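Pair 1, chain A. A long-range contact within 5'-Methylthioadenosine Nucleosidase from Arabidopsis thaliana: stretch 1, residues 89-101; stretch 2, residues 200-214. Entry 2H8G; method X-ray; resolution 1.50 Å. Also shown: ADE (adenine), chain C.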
# COMPACT_ATOMS: atom_id res chain seq x y z
N SER A 89 0.12 10.65 7.61
CA SER A 89 0.46 9.30 7.19
C SER A 89 0.44 9.22 5.67
O SER A 89 -0.49 8.66 5.07
CB SER A 89 -0.54 8.31 7.78
OG SER A 89 -0.51 8.35 9.20
N VAL A 90 1.48 9.77 5.06
CA VAL A 90 1.62 9.80 3.61
C VAL A 90 2.10 8.45 3.06
O VAL A 90 2.43 7.54 3.82
CB VAL A 90 2.62 10.90 3.17
CG1 VAL A 90 2.12 12.27 3.61
CG2 VAL A 90 4.00 10.63 3.77
N GLY A 91 2.12 8.33 1.74
CA GLY A 91 2.59 7.09 1.14
C GLY A 91 1.48 6.26 0.53
O GLY A 91 0.29 6.48 0.79
N THR A 92 1.88 5.27 -0.26
CA THR A 92 0.93 4.41 -0.96
C THR A 92 0.09 3.49 -0.08
O THR A 92 -1.08 3.27 -0.36
CB THR A 92 1.63 3.55 -2.03
OG1 THR A 92 2.62 2.71 -1.42
CG2 THR A 92 2.29 4.43 -3.07
N VAL A 93 0.67 2.95 0.98
CA VAL A 93 -0.11 2.05 1.82
C VAL A 93 -1.30 2.73 2.50
O VAL A 93 -2.43 2.27 2.36
CB VAL A 93 0.80 1.33 2.84
CG1 VAL A 93 -0.03 0.67 3.92
CG2 VAL A 93 1.61 0.26 2.10
N PRO A 94 -1.08 3.84 3.22
CA PRO A 94 -2.25 4.48 3.85
C PRO A 94 -3.28 4.99 2.84
O PRO A 94 -4.49 4.94 3.07
CB PRO A 94 -1.63 5.61 4.67
CG PRO A 94 -0.29 5.07 5.03
CD PRO A 94 0.17 4.42 3.73
N ALA A 95 -2.79 5.50 1.71
CA ALA A 95 -3.68 6.01 0.67
C ALA A 95 -4.55 4.88 0.13
O ALA A 95 -5.74 5.06 -0.10
CB ALA A 95 -2.88 6.63 -0.46
N SER A 96 -3.96 3.71 -0.07
CA SER A 96 -4.72 2.59 -0.60
C SER A 96 -5.77 2.14 0.41
O SER A 96 -6.89 1.82 0.03
CB SER A 96 -3.78 1.42 -0.95
OG SER A 96 -3.32 0.72 0.19
N LEU A 97 -5.41 2.16 1.69
CA LEU A 97 -6.34 1.74 2.74
C LEU A 97 -7.54 2.67 2.88
O LEU A 97 -8.68 2.20 2.94
CB LEU A 97 -5.62 1.63 4.08
CG LEU A 97 -4.54 0.55 4.19
CD1 LEU A 97 -3.74 0.76 5.45
CD2 LEU A 97 -5.19 -0.82 4.18
N ILE A 98 -7.31 3.98 2.92
CA ILE A 98 -8.44 4.89 3.06
C ILE A 98 -9.29 4.93 1.80
O ILE A 98 -10.49 5.17 1.87
CB ILE A 98 -7.99 6.32 3.45
CG1 ILE A 98 -7.18 6.97 2.32
CG2 ILE A 98 -7.17 6.27 4.73
CD1 ILE A 98 -6.77 8.41 2.63
N THR A 99 -8.68 4.69 0.64
CA THR A 99 -9.44 4.68 -0.60
C THR A 99 -10.36 3.45 -0.57
O THR A 99 -11.55 3.55 -0.89
CB THR A 99 -8.52 4.58 -1.83
OG1 THR A 99 -7.66 5.73 -1.88
CG2 THR A 99 -9.34 4.53 -3.11
N PHE A 100 -9.81 2.31 -0.16
CA PHE A 100 -10.57 1.07 -0.09
C PHE A 100 -11.72 1.20 0.91
O PHE A 100 -12.87 0.91 0.58
CB PHE A 100 -9.65 -0.08 0.34
CG PHE A 100 -10.37 -1.38 0.53
CD1 PHE A 100 -10.78 -2.13 -0.57
CD2 PHE A 100 -10.65 -1.85 1.81
CE1 PHE A 100 -11.47 -3.34 -0.39
CE2 PHE A 100 -11.34 -3.05 1.99
CZ PHE A 100 -11.75 -3.79 0.89
N ALA A 101 -11.41 1.64 2.13
CA ALA A 101 -12.43 1.77 3.16
C ALA A 101 -13.50 2.81 2.81
O ALA A 101 -14.69 2.60 3.06
CB ALA A 101 -11.78 2.12 4.50
N ASP A 200 4.61 11.93 -7.46
CA ASP A 200 3.96 12.01 -6.15
C ASP A 200 4.19 10.75 -5.34
O ASP A 200 5.02 9.91 -5.70
CB ASP A 200 2.46 12.28 -6.29
CG ASP A 200 1.67 11.05 -6.64
OD1 ASP A 200 0.46 11.00 -6.34
OD2 ASP A 200 2.26 10.11 -7.24
N MET A 201 3.44 10.60 -4.25
CA MET A 201 3.61 9.45 -3.38
C MET A 201 2.36 8.61 -3.12
O MET A 201 2.42 7.68 -2.33
CB MET A 201 4.21 9.91 -2.04
CG MET A 201 5.61 10.50 -2.17
SD MET A 201 6.19 11.35 -0.69
CE MET A 201 6.34 10.00 0.43
N GLU A 202 1.25 8.92 -3.79
CA GLU A 202 0.01 8.15 -3.56
C GLU A 202 -0.82 7.78 -4.79
O GLU A 202 -1.50 6.75 -4.79
CB GLU A 202 -0.93 8.92 -2.63
CG GLU A 202 -0.43 9.18 -1.21
CD GLU A 202 0.42 10.42 -1.08
OE1 GLU A 202 0.19 11.39 -1.85
OE2 GLU A 202 1.31 10.44 -0.20
N GLY A 203 -0.78 8.62 -5.82
CA GLY A 203 -1.60 8.42 -7.00
C GLY A 203 -1.85 7.03 -7.57
O GLY A 203 -2.99 6.59 -7.68
N ALA A 204 -0.78 6.34 -7.93
CA ALA A 204 -0.93 5.02 -8.53
C ALA A 204 -1.60 4.00 -7.62
O ALA A 204 -2.23 3.05 -8.11
CB ALA A 204 0.43 4.50 -8.98
N ALA A 205 -1.48 4.18 -6.30
CA ALA A 205 -2.08 3.27 -5.35
C ALA A 205 -3.58 3.56 -5.26
O ALA A 205 -4.39 2.64 -5.15
CB ALA A 205 -1.43 3.43 -3.98
N VAL A 206 -3.94 4.84 -5.30
CA VAL A 206 -5.35 5.20 -5.26
C VAL A 206 -6.00 4.64 -6.52
O VAL A 206 -7.11 4.10 -6.46
CB VAL A 206 -5.54 6.74 -5.21
CG1 VAL A 206 -7.03 7.08 -5.25
CG2 VAL A 206 -4.90 7.30 -3.94
N ALA A 207 -5.32 4.76 -7.65
CA ALA A 207 -5.85 4.25 -8.92
C ALA A 207 -5.98 2.73 -8.88
O ALA A 207 -6.94 2.17 -9.42
CB ALA A 207 -4.95 4.67 -10.08
N TYR A 208 -5.03 2.06 -8.24
CA TYR A 208 -5.08 0.61 -8.13
C TYR A 208 -6.36 0.17 -7.42
O TYR A 208 -7.09 -0.69 -7.90
CB TYR A 208 -3.86 0.09 -7.35
CG TYR A 208 -3.88 -1.41 -7.15
CD1 TYR A 208 -3.65 -2.27 -8.22
CD2 TYR A 208 -4.18 -1.96 -5.91
CE1 TYR A 208 -3.72 -3.65 -8.06
CE2 TYR A 208 -4.25 -3.34 -5.74
CZ TYR A 208 -4.02 -4.17 -6.82
OH TYR A 208 -4.09 -5.54 -6.67
N VAL A 209 -6.64 0.78 -6.27
CA VAL A 209 -7.84 0.44 -5.50
C VAL A 209 -9.12 0.82 -6.23
O VAL A 209 -10.08 0.05 -6.25
CB VAL A 209 -7.82 1.13 -4.12
CG1 VAL A 209 -9.11 0.83 -3.36
CG2 VAL A 209 -6.62 0.66 -3.33
N ALA A 210 -9.13 2.00 -6.84
CA ALA A 210 -10.31 2.46 -7.57
C ALA A 210 -10.61 1.48 -8.70
O ALA A 210 -11.78 1.17 -8.97
CB ALA A 210 -10.07 3.86 -8.13
N ASP A 211 -9.57 0.97 -9.35
CA ASP A 211 -9.78 0.01 -10.43
C ASP A 211 -10.32 -1.31 -9.88
O ASP A 211 -11.22 -1.91 -10.47
CB ASP A 211 -8.47 -0.24 -11.19
CG ASP A 211 -8.63 -1.27 -12.29
OD1 ASP A 211 -8.14 -2.41 -12.10
OD2 ASP A 211 -9.24 -0.95 -13.33
N LEU A 212 -9.79 -1.75 -8.74
CA LEU A 212 -10.26 -3.01 -8.15
C LEU A 212 -11.75 -2.97 -7.85
O LEU A 212 -12.45 -3.96 -8.03
CB LEU A 212 -9.53 -3.31 -6.84
CG LEU A 212 -8.06 -3.75 -6.85
CD1 LEU A 212 -7.67 -4.11 -5.42
CD2 LEU A 212 -7.88 -4.96 -7.76
N LEU A 213 -12.22 -1.82 -7.38
CA LEU A 213 -13.62 -1.66 -7.02
C LEU A 213 -14.45 -0.96 -8.08
O LEU A 213 -15.59 -0.55 -7.82
CB LEU A 213 -13.71 -0.93 -5.67
CG LEU A 213 -13.11 -1.74 -4.51
CD1 LEU A 213 -13.16 -0.92 -3.24
CD2 LEU A 213 -13.89 -3.05 -4.35
N LYS A 214 -13.88 -0.82 -9.27
CA LYS A 214 -14.54 -0.21 -10.41
C LYS A 214 -15.17 1.15 -10.14
O LYS A 214 -16.33 1.39 -10.49
CB LYS A 214 -15.60 -1.17 -10.97
CG LYS A 214 -15.02 -2.44 -11.59
CD LYS A 214 -14.21 -2.11 -12.83
CE LYS A 214 -13.88 -3.37 -13.63
NZ LYS A 214 -13.10 -3.05 -14.87
N9 ADE C . 5.19 15.88 -3.36
C8 ADE C . 5.62 17.13 -3.62
N7 ADE C . 6.78 17.17 -4.32
C5 ADE C . 7.09 15.85 -4.51
C6 ADE C . 8.18 15.17 -5.16
N6 ADE C . 9.16 15.84 -5.76
N1 ADE C . 8.17 13.75 -5.15
C2 ADE C . 7.15 13.07 -4.53
N3 ADE C . 6.07 13.65 -3.88
C4 ADE C . 6.11 15.04 -3.92

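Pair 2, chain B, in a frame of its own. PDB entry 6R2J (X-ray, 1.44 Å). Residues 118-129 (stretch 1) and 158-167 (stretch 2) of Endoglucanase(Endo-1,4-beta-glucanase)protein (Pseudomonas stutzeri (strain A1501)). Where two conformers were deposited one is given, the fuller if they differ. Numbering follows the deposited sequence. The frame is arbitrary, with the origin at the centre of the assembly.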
# COMPACT_ATOMS: atom_id res chain seq x y z
N ALA B 118 -4.58 21.47 5.85
CA ALA B 118 -4.30 21.34 4.42
C ALA B 118 -4.38 19.89 3.97
O ALA B 118 -4.84 19.59 2.87
CB ALA B 118 -2.94 21.95 4.14
N TYR B 119 -3.89 18.99 4.81
CA TYR B 119 -3.97 17.55 4.58
C TYR B 119 -5.41 17.06 4.66
O TYR B 119 -5.88 16.35 3.77
CB TYR B 119 -3.07 16.91 5.63
CG TYR B 119 -2.87 15.46 5.56
CD1 TYR B 119 -2.49 14.85 4.38
CD2 TYR B 119 -3.00 14.69 6.69
CE1 TYR B 119 -2.29 13.49 4.32
CE2 TYR B 119 -2.81 13.32 6.64
CZ TYR B 119 -2.45 12.71 5.45
OH TYR B 119 -2.26 11.33 5.41
N ALA B 120 -6.13 17.41 5.73
CA ALA B 120 -7.55 17.07 5.82
C ALA B 120 -8.33 17.49 4.57
O ALA B 120 -9.14 16.72 4.05
CB ALA B 120 -8.14 17.70 7.08
N SER B 121 -8.12 18.73 4.09
CA SER B 121 -8.90 19.23 2.95
C SER B 121 -8.62 18.42 1.70
O SER B 121 -9.55 18.03 0.98
CB SER B 121 -8.60 20.71 2.69
OG SER B 121 -9.08 21.08 1.42
N VAL B 122 -7.34 18.14 1.42
CA VAL B 122 -7.00 17.41 0.21
C VAL B 122 -7.65 16.03 0.24
O VAL B 122 -8.14 15.55 -0.78
CB VAL B 122 -5.48 17.40 -0.09
CG1 VAL B 122 -4.72 16.48 0.80
CG2 VAL B 122 -5.29 17.08 -1.58
N TRP B 123 -7.72 15.41 1.43
CA TRP B 123 -8.35 14.09 1.51
C TRP B 123 -9.87 14.21 1.42
O TRP B 123 -10.53 13.42 0.74
CB TRP B 123 -7.88 13.34 2.76
CG TRP B 123 -6.74 12.41 2.40
CD1 TRP B 123 -5.45 12.41 2.89
CD2 TRP B 123 -6.80 11.36 1.44
NE1 TRP B 123 -4.70 11.43 2.27
CE2 TRP B 123 -5.50 10.77 1.38
CE3 TRP B 123 -7.80 10.86 0.60
CZ2 TRP B 123 -5.21 9.70 0.53
CZ3 TRP B 123 -7.49 9.78 -0.25
CH2 TRP B 123 -6.21 9.21 -0.26
N ARG B 124 -10.42 15.23 2.06
CA ARG B 124 -11.83 15.51 1.87
C ARG B 124 -12.13 15.72 0.39
O ARG B 124 -13.08 15.15 -0.15
CB ARG B 124 -12.24 16.72 2.71
CG ARG B 124 -13.76 16.80 2.86
CD ARG B 124 -14.21 18.07 3.56
NE ARG B 124 -13.65 18.23 4.90
CZ ARG B 124 -12.64 19.04 5.19
NH1 ARG B 124 -12.07 19.76 4.24
NH2 ARG B 124 -12.19 19.13 6.43
N LYS B 125 -11.32 16.54 -0.28
CA LYS B 125 -11.55 16.81 -1.69
C LYS B 125 -11.36 15.55 -2.52
O LYS B 125 -12.15 15.30 -3.43
CB LYS B 125 -10.63 17.92 -2.20
CG LYS B 125 -11.16 19.32 -2.01
CD LYS B 125 -10.27 20.28 -2.75
CE LYS B 125 -10.75 21.71 -2.66
NZ LYS B 125 -10.15 22.38 -1.48
N LEU B 126 -10.30 14.76 -2.25
CA LEU B 126 -10.12 13.51 -2.99
C LEU B 126 -11.28 12.54 -2.75
O LEU B 126 -11.76 11.88 -3.69
CB LEU B 126 -8.80 12.85 -2.60
CG LEU B 126 -7.51 13.54 -3.05
CD1 LEU B 126 -6.31 12.89 -2.42
CD2 LEU B 126 -7.44 13.50 -4.56
N ALA B 127 -11.75 12.42 -1.50
CA ALA B 127 -12.85 11.50 -1.23
C ALA B 127 -14.13 11.93 -1.94
O ALA B 127 -14.93 11.08 -2.33
CB ALA B 127 -13.06 11.39 0.28
N GLU B 128 -14.34 13.24 -2.11
CA GLU B 128 -15.46 13.74 -2.91
C GLU B 128 -15.33 13.31 -4.36
O GLU B 128 -16.34 13.03 -5.02
CB GLU B 128 -15.50 15.28 -2.84
CG GLU B 128 -15.98 15.90 -1.50
CD GLU B 128 -15.69 17.42 -1.42
OE1 GLU B 128 -15.56 18.06 -2.48
OE2 GLU B 128 -15.58 17.98 -0.30
N ARG B 129 -14.11 13.24 -4.89
CA ARG B 129 -13.96 12.85 -6.29
C ARG B 129 -14.21 11.35 -6.52
O ARG B 129 -14.72 10.96 -7.58
CB ARG B 129 -12.55 13.20 -6.78
CG ARG B 129 -12.11 14.66 -6.67
CD ARG B 129 -12.90 15.58 -7.61
NE ARG B 129 -12.48 16.96 -7.39
CZ ARG B 129 -11.84 17.70 -8.28
NH1 ARG B 129 -11.57 17.19 -9.49
NH2 ARG B 129 -11.46 18.94 -8.00
N ALA B 158 -6.67 13.89 11.51
CA ALA B 158 -7.26 15.00 10.76
C ALA B 158 -7.79 14.52 9.42
O ALA B 158 -8.91 14.86 9.03
CB ALA B 158 -6.24 16.13 10.61
N ALA B 159 -7.03 13.67 8.71
CA ALA B 159 -7.47 13.17 7.42
C ALA B 159 -8.66 12.23 7.57
O ALA B 159 -9.59 12.26 6.76
CB ALA B 159 -6.32 12.47 6.69
N VAL B 160 -8.63 11.36 8.59
CA VAL B 160 -9.74 10.42 8.79
C VAL B 160 -11.04 11.17 9.09
O VAL B 160 -12.08 10.93 8.47
CB VAL B 160 -9.41 9.40 9.90
CG1 VAL B 160 -10.70 8.66 10.28
CG2 VAL B 160 -8.30 8.46 9.48
N ASP B 161 -10.99 12.11 10.04
CA ASP B 161 -12.18 12.90 10.34
C ASP B 161 -12.74 13.51 9.08
O ASP B 161 -13.94 13.40 8.79
CB ASP B 161 -11.85 13.98 11.38
CG ASP B 161 -11.50 13.40 12.74
OD1 ASP B 161 -11.81 12.22 12.99
OD2 ASP B 161 -10.90 14.12 13.56
N ALA B 162 -11.87 14.12 8.27
CA ALA B 162 -12.30 14.81 7.06
C ALA B 162 -12.90 13.84 6.05
O ALA B 162 -13.95 14.12 5.45
CB ALA B 162 -11.12 15.55 6.44
N ILE B 163 -12.25 12.69 5.85
CA ILE B 163 -12.77 11.70 4.91
C ILE B 163 -14.17 11.26 5.32
O ILE B 163 -15.06 11.08 4.48
CB ILE B 163 -11.81 10.50 4.82
CG1 ILE B 163 -10.54 10.80 4.01
CG2 ILE B 163 -12.55 9.26 4.23
CD1 ILE B 163 -9.45 9.69 4.13
N ARG B 164 -14.38 11.03 6.62
CA ARG B 164 -15.64 10.49 7.11
C ARG B 164 -16.73 11.53 7.12
O ARG B 164 -17.89 11.18 7.37
CB ARG B 164 -15.44 9.88 8.51
CG ARG B 164 -14.46 8.69 8.54
CD ARG B 164 -15.17 7.49 7.92
NE ARG B 164 -14.44 6.24 8.09
CZ ARG B 164 -14.10 5.46 7.08
NH1 ARG B 164 -14.40 5.78 5.83
NH2 ARG B 164 -13.44 4.34 7.32
N GLU B 165 -16.38 12.80 6.86
CA GLU B 165 -17.37 13.85 6.66
C GLU B 165 -18.07 13.69 5.32
O GLU B 165 -19.20 14.16 5.13
CB GLU B 165 -16.71 15.22 6.68
CG GLU B 165 -16.11 15.70 8.00
CD GLU B 165 -15.31 17.02 7.80
OE1 GLU B 165 -15.72 17.84 6.95
OE2 GLU B 165 -14.26 17.25 8.46
N VAL B 166 -17.40 13.06 4.36
CA VAL B 166 -17.95 12.88 3.03
C VAL B 166 -18.17 11.42 2.65
O VAL B 166 -19.00 11.15 1.78
CB VAL B 166 -17.12 13.60 1.94
CG1 VAL B 166 -17.01 15.09 2.22
CG2 VAL B 166 -15.76 12.95 1.80
N ASP B 167 -17.45 10.47 3.27
CA ASP B 167 -17.53 9.05 2.89
C ASP B 167 -17.38 8.20 4.14
O ASP B 167 -16.29 8.12 4.74
CB ASP B 167 -16.48 8.71 1.80
CG ASP B 167 -16.57 7.26 1.30
OD1 ASP B 167 -17.06 6.38 2.03
OD2 ASP B 167 -16.11 6.96 0.17
O HOH W 1 -14.58 8.76 -0.76

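In both pairs two helices run side by side in nearly the same direction, crossing at -30° in pair 1 and -32° in pair 2, with axes that approach to 8.2 and 7.9 Å. The central backbones superpose to 0.3 Å. At so close an approach little room is left between the backbones.

The backbones come nearest where Thr A92 meets Glu A202 and the matching Ala B120 meets Ala B159; one turn on from the latter two, Ala A205 matches Ala B162. In pair 2 the backbones nearly touch, Ala B120 CA lying 4.2 Å from Ala B159 CA, and Ala B120 CB rests 3.7 Å from Ala B162 CB. Pair 1 admits the branched Thr A92, whose CB lies 3.6 Å from Ala A205 CB. Alanine suits the place of Ala A205 and Ala B162, because its methyl, pointing toward the other helix, makes the contact and takes little space.

Glu A202 matches Ala B159, and here the solutions diverge. Glu A202 precedes its helix as N-cap residue, and its side chain bends back so that OE2 accepts a hydrogen bond from Gly A91 N at 3.0 Å; its CG also packs against Ala A95 CB at 3.6 Å. In pair 2 the volume comes from the first helix instead. Tyr B119, matched to Gly A91, brings CE2 to 3.6 Å from Ala B159 CB, while Trp B123, matched to Ala A95, sets CD1 3.9 Å from that same methyl. Bulk on one side is thus paired with a small residue on the other. Gly A91, for its part, has backbone angles that themselves call for glycine.

The next layer is aliphatic: Val A206 matches Ile B163. Val A206 CG2 meets Ala A95 CB at 4.1 Å, and Ile B163 CG1 meets Trp B123 CB at 3.9 Å.

Ser A96 matches Arg B124. The serine folds back on its own helix, OG donating to Val A93 O at 2.8 Å, which satisfies its hydroxyl in a buried setting. The partly exposed arginine reaches across instead: its NE forms a salt bridge with Glu B165 OE1 at 2.9 Å, and one face of its guanidinium covers Ala B162 CB.

Val A209 and Val B166 occupy the same place, with different rotamers (t and m). Thr A99 CG2 lies 3.7 Å from Val A209 CG1, and the matching Ala B127 CB lies 3.5 Å from Val B166 CG2. The buried threonine satisfies its hydroxyl by donating from OG1 to Ala A95 O at 2.7 Å. Phe A100, matched to exposed Glu B128, presents its ring edge to Val A209 CG1; the glutamate offers its aliphatic CG, 3.9 Å from Val B166 CG1.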